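Local coordinates for citrate lyase subunit beta-like protein (Mycobacterium tuberculosis H37Rv, PDB 6AQ4) that probably acts as a magnesium-dependent carbon-carbon lyase of the HpcH/HpaI aldolase family and binds citramalyl-CoA, as a homotrimer, at residues W18-A23 and V213-H218; L41-G46 and T69-N74. All coordinates share one frame; numbering follows the deposited sequence. Where two conformers were deposited one is given.

Contact 1 of 2, residues W18-A23 and V213-H218; sequences WLFCPA and VTVCIH. With CQM (Citramalyl-CoA), chain L.
The carbonyl oxygen of Cys216 is held by two neighbours on the facing strand. Phe20 N donates a nearly straight hydrogen bond to Cys216 O at 2.8 Å (168° at the hydrogen), and Leu19 CA brings a C-H to the same oxygen at 3.3 Å. This is the seam where the first and last strands, 17-22 and 213-216, run parallel and close the eight-stranded TIM barrel. Leu19 pairs with Cys216 across it. Toward the start of strand 213-216, the two methyls of Val213 meet one indole face of Trp18, the side chains crossing at about a right angle. Val213 CG1 sits over the five-membered ring, 3.7 Å from the centroid, and CG2 lies nearer the rim. Trp18 NE1 is bonded outside the pair, to Gly15 O. Farther along, the Phe20 ring meets Val215 and the ligand. A chi1 of -174° turns Val215 CG1 away from its own backbone N and brings it obliquely to the ring, 3.4 Å from Phe20 CE2. Citramalyl-CoA lies over one face of this ring, with C2P of its pantetheine arm above the centre. Two backbone carbonyls also hold the ligand: adenine N6A donates to Phe20 O at 2.8 Å, and pantetheine N8P to Ile217 O, just past the strand. His218 ND1 is bonded to Ser220. Across the imidazole, His218 NE2 donates to the diphosphate oxygen O1A at 2.9 Å.

Contact 2 of 2, residues L41-G46 and T69-N74; sequences LDLEDG and TVVRIN. With CQM (Citramalyl-CoA), chain L.
Asp42 and Arg72 both send CG anti to the backbone N (chi1 -175° and -172°), which sets their side chains side by side, pointing the same way. Arg72 then bends at chi3 (71°), and NE and NH2 grip the carboxylate side-on. The two planes are well tilted against each other, and both oxygens are met from above the carboxylate plane. Arg72 NE meets Asp42 OD1 at 2.9 Å, almost straight and in the guanidinium plane. Arg72 NH2 takes Asp42 OD2 at the same distance. Each Asp42 oxygen has a second donor on the opposite face of the carboxylate. Glu44 N bonds to OD1, which makes an Asx turn, and Gly46 N bonds to OD2. Four bonds thus fix the rotation of the carboxylate. The pair sits at the C-terminal end of neighbouring strands 38-42 and 69-72, joined through helix 52-61 as a beta-alpha-beta unit of the TIM barrel. There Arg72, a substrate-binding residue, donates to citramalyl-CoA through NH1 to O7 at 3.1 Å and through NH2 to O2 at 3.2 Å. Glu44 OE1 lies 3.4 Å from Arg72 CZ, over the guanidinium face. No N-H of Arg72 points at it and the attraction is one of charge; the same oxygen accepts from Asp45 N. Glu44 OE2 forms a salt bridge with Lys100. On the barrel's outer side Leu43 CD1 packs on Val71 CG1. Asn74 ND2 donates to Leu43 O from above the carbonyl plane, and also to Asp84.

Contacts 1 and 2 lie about 10 Å apart, centre to centre, in the same parallel barrel. Contact 2 is nested inside the long chain loop that contact 1 closes. The strands of contact 1 are the first and last of the barrel, and those of contact 2 are the second and third. The two contacts therefore lie on four consecutive strands, the bonds between 17-22 and 38-42 joining the two pairs. These are probable backbone hydrogen bonds from Ala23 N to Asp42 O and from Asp42 N to Cys21 O. Phe20 also packs on Arg72. Both contacts touch the same citramalyl-CoA: contact 1 holds the adenine, diphosphate and pantetheine, contact 2 the acyl end near magnesium.

Contact 1 of 2, residues W18-A23 and V213-H218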
ATOM      1  N   TRP B  18     -24.441  -7.952   3.248  1.00 43.48           N
ATOM      2  CA  TRP B  18     -24.455  -9.195   2.469  1.00 36.98           C
ATOM      3  C   TRP B  18     -24.026 -10.398   3.307  1.00 38.87           C
ATOM      4  O   TRP B  18     -23.196 -10.294   4.214  1.00 39.25           O
ATOM      5  CB  TRP B  18     -23.589  -9.097   1.210  1.00 33.35           C
ATOM      6  CG  TRP B  18     -24.032  -8.057   0.220  1.00 40.89           C
ATOM      7  CD1 TRP B  18     -24.815  -6.955   0.464  1.00 47.04           C
ATOM      8  CD2 TRP B  18     -23.717  -8.022  -1.173  1.00 40.09           C
ATOM      9  NE1 TRP B  18     -24.995  -6.237  -0.696  1.00 42.39           N
ATOM     10  CE2 TRP B  18     -24.332  -6.874  -1.714  1.00 44.97           C
ATOM     11  CE3 TRP B  18     -22.971  -8.852  -2.019  1.00 47.96           C
ATOM     12  CZ2 TRP B  18     -24.226  -6.538  -3.064  1.00 48.00           C
ATOM     13  CZ3 TRP B  18     -22.862  -8.514  -3.359  1.00 50.22           C
ATOM     14  CH2 TRP B  18     -23.483  -7.364  -3.867  1.00 50.53           C
ATOM     15  N   LEU B  19     -24.610 -11.543   2.985  1.00 44.72           N
ATOM     16  CA  LEU B  19     -24.426 -12.752   3.766  1.00 43.19           C
ATOM     17  C   LEU B  19     -24.116 -13.936   2.853  1.00 46.66           C
ATOM     18  O   LEU B  19     -24.865 -14.246   1.920  1.00 41.78           O
ATOM     19  CB  LEU B  19     -25.688 -13.037   4.585  1.00 42.33           C
ATOM     20  CG  LEU B  19     -25.732 -14.317   5.426  1.00 43.75           C
ATOM     21  CD1 LEU B  19     -24.526 -14.399   6.356  1.00 45.79           C
ATOM     22  CD2 LEU B  19     -27.041 -14.393   6.218  1.00 43.58           C
ATOM     23  N   PHE B  20     -22.994 -14.584   3.128  1.00 44.12           N
ATOM     24  CA  PHE B  20     -22.686 -15.859   2.535  1.00 37.58           C
ATOM     25  C   PHE B  20     -23.600 -16.930   3.118  1.00 40.42           C
ATOM     26  O   PHE B  20     -23.843 -16.963   4.322  1.00 40.10           O
ATOM     27  CB  PHE B  20     -21.255 -16.238   2.866  1.00 38.21           C
ATOM     28  CG  PHE B  20     -20.247 -15.761   1.869  1.00 36.20           C
ATOM     29  CD1 PHE B  20     -20.174 -16.330   0.604  1.00 36.55           C
ATOM     30  CD2 PHE B  20     -19.334 -14.776   2.211  1.00 37.55           C
ATOM     31  CE1 PHE B  20     -19.221 -15.903  -0.312  1.00 35.20           C
ATOM     32  CE2 PHE B  20     -18.383 -14.346   1.309  1.00 30.58           C
ATOM     33  CZ  PHE B  20     -18.321 -14.913   0.043  1.00 35.66           C
ATOM     34  N   CYS B  21     -24.087 -17.809   2.252  1.00 36.10           N
ATOM     35  CA  CYS B  21     -24.750 -19.038   2.668  1.00 44.38           C
ATOM     36  C   CYS B  21     -24.304 -20.169   1.727  1.00 42.94           C
ATOM     37  O   CYS B  21     -24.531 -20.097   0.524  1.00 42.68           O
ATOM     38  CB  CYS B  21     -26.266 -18.876   2.609  1.00 38.13           C
ATOM     39  SG  CYS B  21     -27.157 -20.356   3.123  1.00 46.26           S
ATOM     40  N   PRO B  22     -23.635 -21.199   2.264  1.00 44.67           N
ATOM     41  CA  PRO B  22     -23.229 -22.306   1.389  1.00 46.92           C
ATOM     42  C   PRO B  22     -24.431 -22.912   0.658  1.00 44.70           C
ATOM     43  O   PRO B  22     -25.469 -23.156   1.269  1.00 40.39           O
ATOM     44  CB  PRO B  22     -22.629 -23.322   2.369  1.00 46.99           C
ATOM     45  CG  PRO B  22     -22.123 -22.482   3.504  1.00 48.95           C
ATOM     46  CD  PRO B  22     -23.139 -21.370   3.640  1.00 49.25           C
ATOM     47  N   ALA B  23     -24.283 -23.158  -0.639  1.00 41.88           N
ATOM     48  CA  ALA B  23     -25.403 -23.628  -1.450  1.00 37.22           C
ATOM     49  C   ALA B  23     -25.819 -25.079  -1.188  1.00 41.00           C
ATOM     50  O   ALA B  23     -26.831 -25.522  -1.716  1.00 46.46           O
ATOM     51  CB  ALA B  23     -25.122 -23.408  -2.925  1.00 38.27           C
ATOM     52  N   VAL B 213     -20.314  -2.298   0.741  1.00 38.93           N
ATOM     53  CA  VAL B 213     -20.782  -3.534   1.354  1.00 37.91           C
ATOM     54  C   VAL B 213     -19.774  -4.080   2.355  1.00 41.23           C
ATOM     55  O   VAL B 213     -18.560  -4.017   2.120  1.00 34.20           O
ATOM     56  CB  VAL B 213     -20.940  -4.614   0.282  1.00 39.32           C
ATOM     57  CG1 VAL B 213     -21.211  -5.980   0.924  1.00 38.02           C
ATOM     58  CG2 VAL B 213     -22.024  -4.224  -0.719  1.00 39.26           C
ATOM     59  N   THR B 214     -20.269  -4.615   3.467  1.00 37.81           N
ATOM     60  CA  THR B 214     -19.446  -5.467   4.319  1.00 37.30           C
ATOM     61  C   THR B 214     -20.075  -6.849   4.297  1.00 40.24           C
ATOM     62  O   THR B 214     -21.198  -7.031   4.781  1.00 35.08           O
ATOM     63  CB  THR B 214     -19.358  -4.964   5.785  1.00 41.92           C
ATOM     64  OG1 THR B 214     -18.462  -3.847   5.864  1.00 38.88           O
ATOM     65  CG2 THR B 214     -18.823  -6.069   6.693  1.00 41.29           C
ATOM     66  N   VAL B 215     -19.357  -7.815   3.727  1.00 37.09           N
ATOM     67  CA  VAL B 215     -19.871  -9.173   3.576  1.00 39.01           C
ATOM     68  C   VAL B 215     -19.830  -9.928   4.896  1.00 33.70           C
ATOM     69  O   VAL B 215     -18.820  -9.900   5.606  1.00 33.74           O
ATOM     70  CB  VAL B 215     -19.069  -9.949   2.517  1.00 37.08           C
ATOM     71  CG1 VAL B 215     -19.701 -11.329   2.259  1.00 34.43           C
ATOM     72  CG2 VAL B 215     -18.978  -9.130   1.242  1.00 27.97           C
ATOM     73  N   CYS B 216     -20.927 -10.607   5.221  1.00 31.95           N
ATOM     74  CA  CYS B 216     -21.015 -11.368   6.467  1.00 34.94           C
ATOM     75  C   CYS B 216     -21.072 -12.870   6.248  1.00 39.17           C
ATOM     76  O   CYS B 216     -21.455 -13.338   5.173  1.00 40.43           O
ATOM     77  CB  CYS B 216     -22.246 -10.944   7.274  1.00 38.08           C
ATOM     78  SG  CYS B 216     -22.209  -9.217   7.741  1.00 45.00           S
ATOM     79  N   ILE B 217     -20.701 -13.615   7.289  1.00 37.54           N
ATOM     80  CA  ILE B 217     -20.737 -15.072   7.262  1.00 39.03           C
ATOM     81  C   ILE B 217     -21.688 -15.632   8.322  1.00 37.49           C
ATOM     82  O   ILE B 217     -21.880 -16.837   8.425  1.00 45.61           O
ATOM     83  CB  ILE B 217     -19.324 -15.685   7.370  1.00 36.68           C
ATOM     84  CG1 ILE B 217     -18.504 -15.000   8.469  1.00 41.10           C
ATOM     85  CG2 ILE B 217     -18.586 -15.530   6.017  1.00 33.74           C
ATOM     86  CD1 ILE B 217     -18.842 -15.420   9.894  1.00 47.37           C
ATOM     87  N   HIS B 218     -22.301 -14.749   9.097  1.00 46.01           N
ATOM     88  CA  HIS B 218     -23.336 -15.173  10.037  1.00 48.17           C
ATOM     89  C   HIS B 218     -24.461 -14.138  10.049  1.00 47.08           C
ATOM     90  O   HIS B 218     -24.200 -12.940   9.983  1.00 50.29           O
ATOM     91  CB  HIS B 218     -22.747 -15.365  11.441  1.00 52.82           C
ATOM     92  CG  HIS B 218     -23.644 -16.120  12.377  1.00 50.12           C
ATOM     93  ND1 HIS B 218     -24.539 -15.497  13.219  1.00 58.84           N
ATOM     94  CD2 HIS B 218     -23.782 -17.447  12.601  1.00 45.41           C
ATOM     95  CE1 HIS B 218     -25.194 -16.407  13.918  1.00 60.29           C
ATOM     96  NE2 HIS B 218     -24.756 -17.601  13.561  1.00 52.59           N
TER
HETATM   97  C2  CQM L 302     -13.289 -16.415   2.963  1.00 46.92           C
HETATM   98  C4  CQM L 302     -11.132 -15.792   1.995  1.00 38.53           C
HETATM   99  C6  CQM L 302     -13.270 -14.443   1.509  1.00 43.54           C
HETATM  100  P2A CQM L 302     -23.951 -22.870  12.659  1.00 60.56           P
HETATM  101  O5A CQM L 302     -25.334 -23.420  12.392  1.00 68.24           O
HETATM  102  O4A CQM L 302     -23.048 -23.938  13.242  1.00 52.28           O
HETATM  103  O3A CQM L 302     -23.982 -21.614  13.599  1.00 79.04           O
HETATM  104  O6A CQM L 302     -23.295 -22.415  11.278  1.00 60.17           O
HETATM  105  P1A CQM L 302     -25.233 -21.258  14.492  1.00 60.07           P
HETATM  106  O1A CQM L 302     -24.919 -19.988  15.269  1.00 63.75           O
HETATM  107  O2A CQM L 302     -25.532 -22.426  15.431  1.00 64.55           O
HETATM  108  O5B CQM L 302     -26.491 -20.977  13.582  1.00 67.81           O
HETATM  109  C5B CQM L 302     -27.696 -20.649  14.195  1.00 66.62           C
HETATM  110  C4B CQM L 302     -28.812 -20.180  13.274  1.00 67.68           C
HETATM  111  O4B CQM L 302     -28.243 -19.399  12.285  1.00 63.40           O
HETATM  112  C3B CQM L 302     -29.415 -21.290  12.539  1.00 67.33           C
HETATM  113  O3B CQM L 302     -30.721 -20.940  12.177  1.00 66.24           O
HETATM  114  C2B CQM L 302     -28.623 -21.337  11.396  1.00 68.29           C
HETATM  115  O2B CQM L 302     -29.104 -22.270  10.479  1.00 74.07           O
HETATM  116  C1B CQM L 302     -28.471 -19.920  11.023  1.00 62.24           C
HETATM  117  P3B CQM L 302     -31.940 -21.417  13.087  1.00 89.46           P
HETATM  118  O7A CQM L 302     -33.255 -21.060  12.408  1.00 93.55           O
HETATM  119  O8A CQM L 302     -31.866 -20.735  14.446  1.00 82.82           O
HETATM  120  O9A CQM L 302     -31.829 -22.918  13.262  1.00 83.75           O
HETATM  121  N9A CQM L 302     -27.341 -19.592  10.145  1.00 55.87           N
HETATM  122  C4A CQM L 302     -27.415 -19.206   8.858  1.00 54.80           C
HETATM  123  N3A CQM L 302     -28.428 -18.993   8.002  1.00 59.50           N
HETATM  124  C2A CQM L 302     -28.185 -18.593   6.753  1.00 50.62           C
HETATM  125  N1A CQM L 302     -26.932 -18.405   6.314  1.00 47.45           N
HETATM  126  C6A CQM L 302     -25.885 -18.599   7.127  1.00 49.93           C
HETATM  127  C5A CQM L 302     -26.109 -19.008   8.432  1.00 52.12           C
HETATM  128  N7A CQM L 302     -25.291 -19.279   9.465  1.00 52.03           N
HETATM  129  C8A CQM L 302     -26.048 -19.639  10.508  1.00 56.53           C
HETATM  130  N6A CQM L 302     -24.517 -18.395   6.687  1.00 45.01           N
HETATM  131  CBP CQM L 302     -21.353 -21.747   9.963  1.00 51.32           C
HETATM  132  CCP CQM L 302     -21.924 -22.147  11.280  1.00 50.68           C
HETATM  133  CDP CQM L 302     -21.098 -23.012   9.194  1.00 51.00           C
HETATM  134  CEP CQM L 302     -20.031 -20.970  10.187  1.00 49.24           C
HETATM  135  CAP CQM L 302     -22.380 -20.876   9.256  1.00 49.97           C
HETATM  136  OAP CQM L 302     -22.536 -19.628   9.886  1.00 40.86           O
HETATM  137  C9P CQM L 302     -22.016 -20.565   7.799  1.00 50.70           C
HETATM  138  O9P CQM L 302     -22.085 -21.422   6.943  1.00 48.01           O
HETATM  139  N8P CQM L 302     -21.576 -19.235   7.436  1.00 43.78           N
HETATM  140  C7P CQM L 302     -21.225 -18.971   6.078  1.00 39.06           C
HETATM  141  C6P CQM L 302     -20.086 -19.861   5.557  1.00 39.80           C
HETATM  142  C5P CQM L 302     -19.590 -19.457   4.199  1.00 44.88           C
HETATM  143  O5P CQM L 302     -20.397 -19.167   3.344  1.00 46.93           O
HETATM  144  N4P CQM L 302     -18.169 -19.425   3.949  1.00 44.21           N
HETATM  145  C3P CQM L 302     -17.665 -18.995   2.647  1.00 43.39           C
HETATM  146  C2P CQM L 302     -17.353 -17.514   2.679  1.00 41.25           C
HETATM  147  S1P CQM L 302     -15.975 -17.021   3.726  1.00 39.47           S
HETATM  148  C1  CQM L 302     -14.473 -17.362   2.746  1.00 52.14           C
HETATM  149  O2  CQM L 302     -14.395 -18.323   1.911  1.00 38.72           O
HETATM  150  C3  CQM L 302     -12.652 -15.824   1.735  1.00 41.45           C
HETATM  151  O7  CQM L 302     -12.937 -16.649   0.650  1.00 31.86           O
HETATM  152  O3  CQM L 302     -10.317 -16.629   1.435  1.00 32.57           O
HETATM  153  O4  CQM L 302     -10.656 -14.934   2.782  1.00 36.94           O

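Contact 2 of 2, residues L41-G46 and T69-N74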
ATOM      1  N   LEU B  41     -25.046 -17.036  -2.436  1.00 42.54           N
ATOM      2  CA  LEU B  41     -25.084 -18.495  -2.449  1.00 36.75           C
ATOM      3  C   LEU B  41     -23.738 -19.018  -2.921  1.00 40.59           C
ATOM      4  O   LEU B  41     -23.246 -18.626  -3.977  1.00 47.67           O
ATOM      5  CB  LEU B  41     -26.197 -18.977  -3.369  1.00 37.43           C
ATOM      6  CG  LEU B  41     -27.561 -18.500  -2.874  1.00 38.78           C
ATOM      7  CD1 LEU B  41     -28.675 -18.926  -3.807  1.00 46.12           C
ATOM      8  CD2 LEU B  41     -27.801 -19.019  -1.466  1.00 41.47           C
ATOM      9  N   ASP B  42     -23.139 -19.908  -2.142  1.00 34.27           N
ATOM     10  CA  ASP B  42     -21.746 -20.260  -2.367  1.00 36.11           C
ATOM     11  C   ASP B  42     -21.523 -21.682  -2.896  1.00 42.22           C
ATOM     12  O   ASP B  42     -21.909 -22.660  -2.259  1.00 43.78           O
ATOM     13  CB  ASP B  42     -20.948 -20.045  -1.085  1.00 28.60           C
ATOM     14  CG  ASP B  42     -19.488 -20.267  -1.286  1.00 37.21           C
ATOM     15  OD1 ASP B  42     -19.029 -20.128  -2.446  1.00 37.44           O
ATOM     16  OD2 ASP B  42     -18.797 -20.575  -0.297  1.00 37.40           O
ATOM     17  N   LEU B  43     -20.884 -21.780  -4.061  1.00 35.46           N
ATOM     18  CA  LEU B  43     -20.535 -23.063  -4.644  1.00 36.65           C
ATOM     19  C   LEU B  43     -19.055 -23.379  -4.452  1.00 36.17           C
ATOM     20  O   LEU B  43     -18.590 -24.472  -4.818  1.00 32.98           O
ATOM     21  CB  LEU B  43     -20.859 -23.074  -6.139  1.00 35.62           C
ATOM     22  CG  LEU B  43     -22.294 -22.804  -6.582  1.00 36.13           C
ATOM     23  CD1 LEU B  43     -22.363 -22.779  -8.101  1.00 41.11           C
ATOM     24  CD2 LEU B  43     -23.220 -23.859  -6.019  1.00 32.36           C
ATOM     25  N   GLU B  44     -18.313 -22.423  -3.901  1.00 34.17           N
ATOM     26  CA  GLU B  44     -16.874 -22.588  -3.754  1.00 25.42           C
ATOM     27  C   GLU B  44     -16.477 -23.050  -2.342  1.00 32.69           C
ATOM     28  O   GLU B  44     -17.015 -24.042  -1.832  1.00 33.05           O
ATOM     29  CB  GLU B  44     -16.121 -21.311  -4.178  1.00 31.59           C
ATOM     30  CG  GLU B  44     -14.689 -21.581  -4.637  1.00 27.69           C
ATOM     31  CD  GLU B  44     -13.647 -20.722  -3.920  1.00 31.78           C
ATOM     32  OE1 GLU B  44     -13.995 -20.116  -2.889  1.00 27.92           O
ATOM     33  OE2 GLU B  44     -12.482 -20.659  -4.388  1.00 28.43           O
ATOM     34  N   ASP B  45     -15.540 -22.341  -1.710  1.00 26.21           N
ATOM     35  CA  ASP B  45     -14.906 -22.836  -0.479  1.00 31.81           C
ATOM     36  C   ASP B  45     -15.857 -23.118   0.693  1.00 32.11           C
ATOM     37  O   ASP B  45     -15.517 -23.866   1.608  1.00 35.20           O
ATOM     38  CB  ASP B  45     -13.750 -21.919  -0.047  1.00 31.48           C
ATOM     39  CG  ASP B  45     -12.497 -22.152  -0.872  1.00 36.86           C
ATOM     40  OD1 ASP B  45     -12.529 -23.051  -1.745  1.00 35.61           O
ATOM     41  OD2 ASP B  45     -11.480 -21.466  -0.644  1.00 33.88           O
ATOM     42  N   GLY B  46     -17.049 -22.539   0.659  1.00 33.93           N
ATOM     43  CA  GLY B  46     -18.047 -22.839   1.670  1.00 27.93           C
ATOM     44  C   GLY B  46     -18.586 -24.255   1.587  1.00 42.29           C
ATOM     45  O   GLY B  46     -19.228 -24.746   2.522  1.00 37.44           O
ATOM     46  N   THR B  69     -29.560 -11.675  -4.883  1.00 50.75           N
ATOM     47  CA  THR B  69     -28.809 -12.921  -4.755  1.00 42.13           C
ATOM     48  C   THR B  69     -27.684 -13.007  -5.777  1.00 45.24           C
ATOM     49  O   THR B  69     -27.899 -12.837  -6.975  1.00 44.95           O
ATOM     50  CB  THR B  69     -29.741 -14.151  -4.872  1.00 41.63           C
ATOM     51  OG1 THR B  69     -30.809 -14.024  -3.927  1.00 48.72           O
ATOM     52  CG2 THR B  69     -28.981 -15.449  -4.600  1.00 40.56           C
ATOM     53  N   VAL B  70     -26.472 -13.241  -5.280  1.00 42.99           N
ATOM     54  CA  VAL B  70     -25.312 -13.474  -6.128  1.00 40.41           C
ATOM     55  C   VAL B  70     -24.873 -14.921  -5.896  1.00 41.82           C
ATOM     56  O   VAL B  70     -25.133 -15.486  -4.830  1.00 42.25           O
ATOM     57  CB  VAL B  70     -24.164 -12.482  -5.793  1.00 39.81           C
ATOM     58  CG1 VAL B  70     -22.868 -12.874  -6.504  1.00 42.58           C
ATOM     59  CG2 VAL B  70     -24.559 -11.060  -6.173  1.00 37.18           C
ATOM     60  N   VAL B  71     -24.245 -15.539  -6.888  1.00 40.55           N
ATOM     61  CA  VAL B  71     -23.787 -16.918  -6.722  1.00 39.79           C
ATOM     62  C   VAL B  71     -22.275 -16.961  -6.815  1.00 35.28           C
ATOM     63  O   VAL B  71     -21.716 -16.594  -7.845  1.00 39.45           O
ATOM     64  CB  VAL B  71     -24.372 -17.854  -7.796  1.00 41.56           C
ATOM     65  CG1 VAL B  71     -23.793 -19.260  -7.653  1.00 40.79           C
ATOM     66  CG2 VAL B  71     -25.904 -17.891  -7.719  1.00 42.31           C
ATOM     67  N   ARG B  72     -21.594 -17.385  -5.752  1.00 35.00           N
ATOM     68  CA  ARG B  72     -20.151 -17.558  -5.879  1.00 30.82           C
ATOM     69  C   ARG B  72     -19.858 -18.885  -6.566  1.00 28.39           C
ATOM     70  O   ARG B  72     -20.151 -19.950  -6.026  1.00 30.46           O
ATOM     71  CB  ARG B  72     -19.403 -17.478  -4.547  1.00 32.88           C
ATOM     72  CG  ARG B  72     -17.882 -17.470  -4.768  1.00 28.59           C
ATOM     73  CD  ARG B  72     -17.087 -17.021  -3.531  1.00 29.69           C
ATOM     74  NE  ARG B  72     -17.114 -18.016  -2.464  1.00 28.26           N
ATOM     75  CZ  ARG B  72     -16.284 -18.026  -1.428  1.00 32.00           C
ATOM     76  NH1 ARG B  72     -15.348 -17.087  -1.317  1.00 30.41           N
ATOM     77  NH2 ARG B  72     -16.381 -18.987  -0.507  1.00 24.33           N
ATOM     78  N   ILE B  73     -19.299 -18.808  -7.769  1.00 33.43           N
ATOM     79  CA  ILE B  73     -18.902 -19.999  -8.501  1.00 28.51           C
ATOM     80  C   ILE B  73     -17.465 -20.340  -8.145  1.00 32.58           C
ATOM     81  O   ILE B  73     -16.829 -19.635  -7.349  1.00 32.35           O
ATOM     82  CB  ILE B  73     -19.029 -19.789 -10.006  1.00 31.79           C
ATOM     83  CG1 ILE B  73     -18.202 -18.582 -10.445  1.00 31.30           C
ATOM     84  CG2 ILE B  73     -20.482 -19.574 -10.377  1.00 31.45           C
ATOM     85  CD1 ILE B  73     -18.345 -18.277 -11.948  1.00 33.84           C
ATOM     86  N   ASN B  74     -16.953 -21.418  -8.725  1.00 27.07           N
ATOM     87  CA  ASN B  74     -15.576 -21.831  -8.483  1.00 29.56           C
ATOM     88  C   ASN B  74     -14.617 -21.105  -9.403  1.00 26.08           C
ATOM     89  O   ASN B  74     -15.048 -20.377 -10.292  1.00 30.77           O
ATOM     90  CB  ASN B  74     -15.434 -23.351  -8.616  1.00 30.92           C
ATOM     91  CG  ASN B  74     -16.081 -24.085  -7.462  1.00 30.61           C
ATOM     92  OD1 ASN B  74     -15.411 -24.447  -6.498  1.00 27.88           O
ATOM     93  ND2 ASN B  74     -17.395 -24.285  -7.542  1.00 29.96           N
TER
HETATM   94  C2  CQM L 302     -13.289 -16.415   2.963  1.00 46.92           C
HETATM   95  C4  CQM L 302     -11.132 -15.792   1.995  1.00 38.53           C
HETATM   96  C6  CQM L 302     -13.270 -14.443   1.509  1.00 43.54           C
HETATM   97  P2A CQM L 302     -23.951 -22.870  12.659  1.00 60.56           P
HETATM   98  O5A CQM L 302     -25.334 -23.420  12.392  1.00 68.24           O
HETATM   99  O4A CQM L 302     -23.048 -23.938  13.242  1.00 52.28           O
HETATM  100  O3A CQM L 302     -23.982 -21.614  13.599  1.00 79.04           O
HETATM  101  O6A CQM L 302     -23.295 -22.415  11.278  1.00 60.17           O
HETATM  102  P1A CQM L 302     -25.233 -21.258  14.492  1.00 60.07           P
HETATM  103  O1A CQM L 302     -24.919 -19.988  15.269  1.00 63.75           O
HETATM  104  O2A CQM L 302     -25.532 -22.426  15.431  1.00 64.55           O
HETATM  105  O5B CQM L 302     -26.491 -20.977  13.582  1.00 67.81           O
HETATM  106  C5B CQM L 302     -27.696 -20.649  14.195  1.00 66.62           C
HETATM  107  C4B CQM L 302     -28.812 -20.180  13.274  1.00 67.68           C
HETATM  108  O4B CQM L 302     -28.243 -19.399  12.285  1.00 63.40           O
HETATM  109  C3B CQM L 302     -29.415 -21.290  12.539  1.00 67.33           C
HETATM  110  O3B CQM L 302     -30.721 -20.940  12.177  1.00 66.24           O
HETATM  111  C2B CQM L 302     -28.623 -21.337  11.396  1.00 68.29           C
HETATM  112  O2B CQM L 302     -29.104 -22.270  10.479  1.00 74.07           O
HETATM  113  C1B CQM L 302     -28.471 -19.920  11.023  1.00 62.24           C
HETATM  114  P3B CQM L 302     -31.940 -21.417  13.087  1.00 89.46           P
HETATM  115  O7A CQM L 302     -33.255 -21.060  12.408  1.00 93.55           O
HETATM  116  O8A CQM L 302     -31.866 -20.735  14.446  1.00 82.82           O
HETATM  117  O9A CQM L 302     -31.829 -22.918  13.262  1.00 83.75           O
HETATM  118  N9A CQM L 302     -27.341 -19.592  10.145  1.00 55.87           N
HETATM  119  C4A CQM L 302     -27.415 -19.206   8.858  1.00 54.80           C
HETATM  120  N3A CQM L 302     -28.428 -18.993   8.002  1.00 59.50           N
HETATM  121  C2A CQM L 302     -28.185 -18.593   6.753  1.00 50.62           C
HETATM  122  N1A CQM L 302     -26.932 -18.405   6.314  1.00 47.45           N
HETATM  123  C6A CQM L 302     -25.885 -18.599   7.127  1.00 49.93           C
HETATM  124  C5A CQM L 302     -26.109 -19.008   8.432  1.00 52.12           C
HETATM  125  N7A CQM L 302     -25.291 -19.279   9.465  1.00 52.03           N
HETATM  126  C8A CQM L 302     -26.048 -19.639  10.508  1.00 56.53           C
HETATM  127  N6A CQM L 302     -24.517 -18.395   6.687  1.00 45.01           N
HETATM  128  CBP CQM L 302     -21.353 -21.747   9.963  1.00 51.32           C
HETATM  129  CCP CQM L 302     -21.924 -22.147  11.280  1.00 50.68           C
HETATM  130  CDP CQM L 302     -21.098 -23.012   9.194  1.00 51.00           C
HETATM  131  CEP CQM L 302     -20.031 -20.970  10.187  1.00 49.24           C
HETATM  132  CAP CQM L 302     -22.380 -20.876   9.256  1.00 49.97           C
HETATM  133  OAP CQM L 302     -22.536 -19.628   9.886  1.00 40.86           O
HETATM  134  C9P CQM L 302     -22.016 -20.565   7.799  1.00 50.70           C
HETATM  135  O9P CQM L 302     -22.085 -21.422   6.943  1.00 48.01           O
HETATM  136  N8P CQM L 302     -21.576 -19.235   7.436  1.00 43.78           N
HETATM  137  C7P CQM L 302     -21.225 -18.971   6.078  1.00 39.06           C
HETATM  138  C6P CQM L 302     -20.086 -19.861   5.557  1.00 39.80           C
HETATM  139  C5P CQM L 302     -19.590 -19.457   4.199  1.00 44.88           C
HETATM  140  O5P CQM L 302     -20.397 -19.167   3.344  1.00 46.93           O
HETATM  141  N4P CQM L 302     -18.169 -19.425   3.949  1.00 44.21           N
HETATM  142  C3P CQM L 302     -17.665 -18.995   2.647  1.00 43.39           C
HETATM  143  C2P CQM L 302     -17.353 -17.514   2.679  1.00 41.25           C
HETATM  144  S1P CQM L 302     -15.975 -17.021   3.726  1.00 39.47           S
HETATM  145  C1  CQM L 302     -14.473 -17.362   2.746  1.00 52.14           C
HETATM  146  O2  CQM L 302     -14.395 -18.323   1.911  1.00 38.72           O
HETATM  147  C3  CQM L 302     -12.652 -15.824   1.735  1.00 41.45           C
HETATM  148  O7  CQM L 302     -12.937 -16.649   0.650  1.00 31.86           O
HETATM  149  O3  CQM L 302     -10.317 -16.629   1.435  1.00 32.57           O
HETATM  150  O4  CQM L 302     -10.656 -14.934   2.782  1.00 36.94           O